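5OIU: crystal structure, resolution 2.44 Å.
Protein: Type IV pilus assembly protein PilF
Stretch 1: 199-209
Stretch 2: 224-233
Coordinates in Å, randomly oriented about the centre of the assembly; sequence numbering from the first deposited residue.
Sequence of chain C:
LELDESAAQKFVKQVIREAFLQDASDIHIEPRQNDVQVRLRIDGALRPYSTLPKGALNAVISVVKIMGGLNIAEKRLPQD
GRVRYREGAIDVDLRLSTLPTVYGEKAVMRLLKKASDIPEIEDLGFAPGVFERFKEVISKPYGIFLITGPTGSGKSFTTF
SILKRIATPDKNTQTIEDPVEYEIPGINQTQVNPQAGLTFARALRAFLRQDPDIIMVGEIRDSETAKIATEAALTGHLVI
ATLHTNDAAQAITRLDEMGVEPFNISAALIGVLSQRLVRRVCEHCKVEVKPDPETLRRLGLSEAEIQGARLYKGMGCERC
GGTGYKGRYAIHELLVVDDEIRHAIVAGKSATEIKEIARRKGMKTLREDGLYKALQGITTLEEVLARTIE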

# COMPACT_ATOMS: atom_id res chain seq x y z
N THR C 199 -7.79 13.46 -28.91
CA THR C 199 -7.68 12.32 -28.03
C THR C 199 -9.04 11.97 -27.44
O THR C 199 -10.02 12.72 -27.53
CB THR C 199 -6.71 12.61 -26.89
OG1 THR C 199 -7.10 13.85 -26.27
CG2 THR C 199 -5.28 12.69 -27.42
N PHE C 200 -9.07 10.80 -26.79
CA PHE C 200 -10.22 10.45 -25.97
C PHE C 200 -10.55 11.58 -25.01
O PHE C 200 -11.66 12.11 -25.00
CB PHE C 200 -9.95 9.15 -25.22
CG PHE C 200 -10.32 7.90 -25.99
CD1 PHE C 200 -11.65 7.56 -26.19
CD2 PHE C 200 -9.35 7.07 -26.50
CE1 PHE C 200 -12.00 6.44 -26.89
CE2 PHE C 200 -9.70 5.92 -27.20
CZ PHE C 200 -11.02 5.61 -27.40
N ALA C 201 -9.55 11.99 -24.22
CA ALA C 201 -9.80 12.97 -23.17
C ALA C 201 -10.28 14.29 -23.76
O ALA C 201 -11.22 14.89 -23.25
CB ALA C 201 -8.55 13.20 -22.32
N ARG C 202 -9.63 14.75 -24.83
CA ARG C 202 -9.99 16.05 -25.39
C ARG C 202 -11.41 16.03 -25.96
O ARG C 202 -12.18 16.98 -25.76
CB ARG C 202 -8.98 16.45 -26.46
CG ARG C 202 -9.40 17.67 -27.27
CD ARG C 202 -9.23 18.95 -26.47
NE ARG C 202 -9.49 20.14 -27.28
CZ ARG C 202 -8.69 20.57 -28.26
NH1 ARG C 202 -7.56 19.91 -28.55
NH2 ARG C 202 -9.01 21.66 -28.95
N ALA C 203 -11.78 14.94 -26.65
CA ALA C 203 -13.16 14.79 -27.11
C ALA C 203 -14.13 14.69 -25.94
O ALA C 203 -15.18 15.35 -25.93
CB ALA C 203 -13.28 13.56 -28.01
N LEU C 204 -13.81 13.87 -24.94
CA LEU C 204 -14.75 13.62 -23.85
C LEU C 204 -15.05 14.91 -23.07
O LEU C 204 -16.19 15.14 -22.65
CB LEU C 204 -14.20 12.53 -22.93
CG LEU C 204 -15.10 11.82 -21.92
CD1 LEU C 204 -16.42 11.48 -22.56
CD2 LEU C 204 -14.42 10.57 -21.33
N ARG C 205 -14.04 15.76 -22.90
CA ARG C 205 -14.25 17.04 -22.23
C ARG C 205 -15.15 17.96 -23.05
O ARG C 205 -16.00 18.66 -22.50
CB ARG C 205 -12.90 17.70 -21.96
CG ARG C 205 -12.92 18.64 -20.77
CD ARG C 205 -11.48 19.06 -20.38
NE ARG C 205 -10.76 18.17 -19.46
CZ ARG C 205 -11.16 17.83 -18.23
NH1 ARG C 205 -12.33 18.28 -17.75
NH2 ARG C 205 -10.40 17.02 -17.48
N ALA C 206 -14.99 17.96 -24.37
CA ALA C 206 -15.89 18.73 -25.20
C ALA C 206 -17.34 18.25 -25.04
O ALA C 206 -18.27 19.06 -25.03
CB ALA C 206 -15.45 18.65 -26.65
N PHE C 207 -17.53 16.94 -24.85
CA PHE C 207 -18.86 16.36 -24.69
C PHE C 207 -19.66 17.01 -23.58
O PHE C 207 -20.89 16.95 -23.61
CB PHE C 207 -18.77 14.88 -24.39
CG PHE C 207 -18.36 14.05 -25.55
CD1 PHE C 207 -17.92 14.63 -26.72
CD2 PHE C 207 -18.39 12.67 -25.46
CE1 PHE C 207 -17.54 13.88 -27.78
CE2 PHE C 207 -18.01 11.89 -26.54
CZ PHE C 207 -17.59 12.50 -27.70
N LEU C 208 -18.99 17.63 -22.60
CA LEU C 208 -19.73 18.22 -21.48
C LEU C 208 -20.49 19.48 -21.88
O LEU C 208 -21.45 19.86 -21.19
CB LEU C 208 -18.76 18.48 -20.32
CG LEU C 208 -18.26 17.13 -19.80
CD1 LEU C 208 -17.46 17.28 -18.51
CD2 LEU C 208 -19.44 16.15 -19.62
N ARG C 209 -20.13 20.12 -23.00
CA ARG C 209 -20.88 21.26 -23.49
C ARG C 209 -21.74 20.92 -24.70
O ARG C 209 -22.19 21.81 -25.41
CB ARG C 209 -19.93 22.41 -23.81
CG ARG C 209 -19.60 23.21 -22.56
CD ARG C 209 -18.77 24.45 -22.84
NE ARG C 209 -17.35 24.15 -22.83
CZ ARG C 209 -16.59 24.17 -21.73
NH1 ARG C 209 -17.14 24.47 -20.56
NH2 ARG C 209 -15.30 23.88 -21.81
N GLU C 224 -6.70 10.55 -17.45
CA GLU C 224 -7.59 11.68 -17.73
C GLU C 224 -8.96 11.22 -18.21
O GLU C 224 -10.00 11.75 -17.78
CB GLU C 224 -6.94 12.60 -18.76
CG GLU C 224 -7.07 14.09 -18.47
CD GLU C 224 -6.69 14.45 -17.01
OE1 GLU C 224 -5.79 13.77 -16.43
OE2 GLU C 224 -7.29 15.41 -16.45
N THR C 225 -8.99 10.21 -19.10
CA THR C 225 -10.25 9.70 -19.62
C THR C 225 -11.06 9.01 -18.54
O THR C 225 -12.28 9.21 -18.45
CB THR C 225 -10.00 8.73 -20.79
OG1 THR C 225 -9.40 9.45 -21.89
CG2 THR C 225 -11.29 8.07 -21.23
N ALA C 226 -10.42 8.18 -17.71
CA ALA C 226 -11.14 7.54 -16.62
C ALA C 226 -11.73 8.58 -15.67
O ALA C 226 -12.85 8.41 -15.17
CB ALA C 226 -10.22 6.58 -15.86
N LYS C 227 -11.00 9.66 -15.42
CA LYS C 227 -11.51 10.63 -14.46
C LYS C 227 -12.66 11.43 -15.07
O LYS C 227 -13.70 11.62 -14.42
CB LYS C 227 -10.38 11.54 -13.96
CG LYS C 227 -9.92 11.24 -12.51
CD LYS C 227 -10.94 11.77 -11.44
CE LYS C 227 -10.70 11.23 -10.00
NZ LYS C 227 -11.96 10.95 -9.25
N ILE C 228 -12.54 11.86 -16.33
CA ILE C 228 -13.64 12.58 -16.97
C ILE C 228 -14.86 11.68 -17.13
O ILE C 228 -16.00 12.11 -16.92
CB ILE C 228 -13.20 13.17 -18.32
CG1 ILE C 228 -12.11 14.22 -18.11
CG2 ILE C 228 -14.38 13.78 -19.04
CD1 ILE C 228 -11.39 14.57 -19.36
N ALA C 229 -14.65 10.41 -17.49
CA ALA C 229 -15.80 9.52 -17.63
C ALA C 229 -16.50 9.31 -16.29
O ALA C 229 -17.73 9.31 -16.24
CB ALA C 229 -15.36 8.19 -18.23
N THR C 230 -15.74 9.17 -15.20
CA THR C 230 -16.38 9.03 -13.89
C THR C 230 -17.09 10.32 -13.50
O THR C 230 -18.19 10.29 -12.95
CB THR C 230 -15.35 8.66 -12.82
OG1 THR C 230 -14.62 7.51 -13.23
CG2 THR C 230 -16.04 8.33 -11.50
N GLU C 231 -16.47 11.47 -13.78
CA GLU C 231 -17.07 12.76 -13.46
C GLU C 231 -18.39 12.94 -14.19
O GLU C 231 -19.38 13.38 -13.60
CB GLU C 231 -16.08 13.88 -13.79
CG GLU C 231 -16.67 15.30 -13.92
CD GLU C 231 -15.63 16.34 -14.36
OE1 GLU C 231 -14.45 15.95 -14.57
OE2 GLU C 231 -15.98 17.54 -14.49
N ALA C 232 -18.43 12.58 -15.48
CA ALA C 232 -19.66 12.74 -16.24
C ALA C 232 -20.76 11.81 -15.73
O ALA C 232 -21.94 12.18 -15.76
CB ALA C 232 -19.41 12.51 -17.73
N ALA C 233 -20.41 10.62 -15.25
CA ALA C 233 -21.42 9.82 -14.57
C ALA C 233 -21.89 10.50 -13.28
O ALA C 233 -23.08 10.46 -12.95
CB ALA C 233 -20.89 8.43 -14.28
O HOH W 1 -9.74 16.08 -14.65

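Two helical segments of one PilF chain lie side by side, running the same way with axes 19° apart and 8.9 Å from each other at closest approach. The first turn of stretch 1 is capped by T199, whose OG1 accepts from R202 N at 3.0 Å. The backbones come closest near this end: the CA atoms of A201 and T225 are 4.8 Å apart, those of R205 and I228 6.9 Å, and those of L208 and A232 7.6 Å. At this close start the small methyl of A201 points toward stretch 2, its CB lying 4.0 Å from E224 CB and 3.9 Å from T225 OG1. F200 touches T225 through its root, CB to OG1 at 3.4 Å, while the ring leads away.

I228 is the main bump of stretch 2. Its CG2 meets L204 CG at 3.6 Å, and its CD1 reaches into the groove between A201 and R205, 3.9 Å from A201 O and 3.2 Å from R205 NH2. L204 answers: its CD2 settles between T225 and A229, 4.0 Å from T225 CG2 and 4.0 Å from A229 CB. Farther along, L208 fills the wider gap, with CD2 4.1 Å from A232 CB and CD1 4.3 Å from E231 OE2.

R205 covers this apolar seam. Its CB points sideways, but the chain bends back so that I228 CD1 lies over one face of the guanidinium, leaving the edge free for charge. There NH2 forms a long salt bridge to E224 OE2 at 3.7 Å, and water 1 spans the same pair, accepting from R205 NH2 and donating to E224 OE2, each at 3.1 Å. E231 OE1, 4.5 Å from R205 NH1, adds only a looser attraction. No direct hydrogen bond joins the stretches; interlocking shape and the water-bridged ion pair connect them, burying 530 Å².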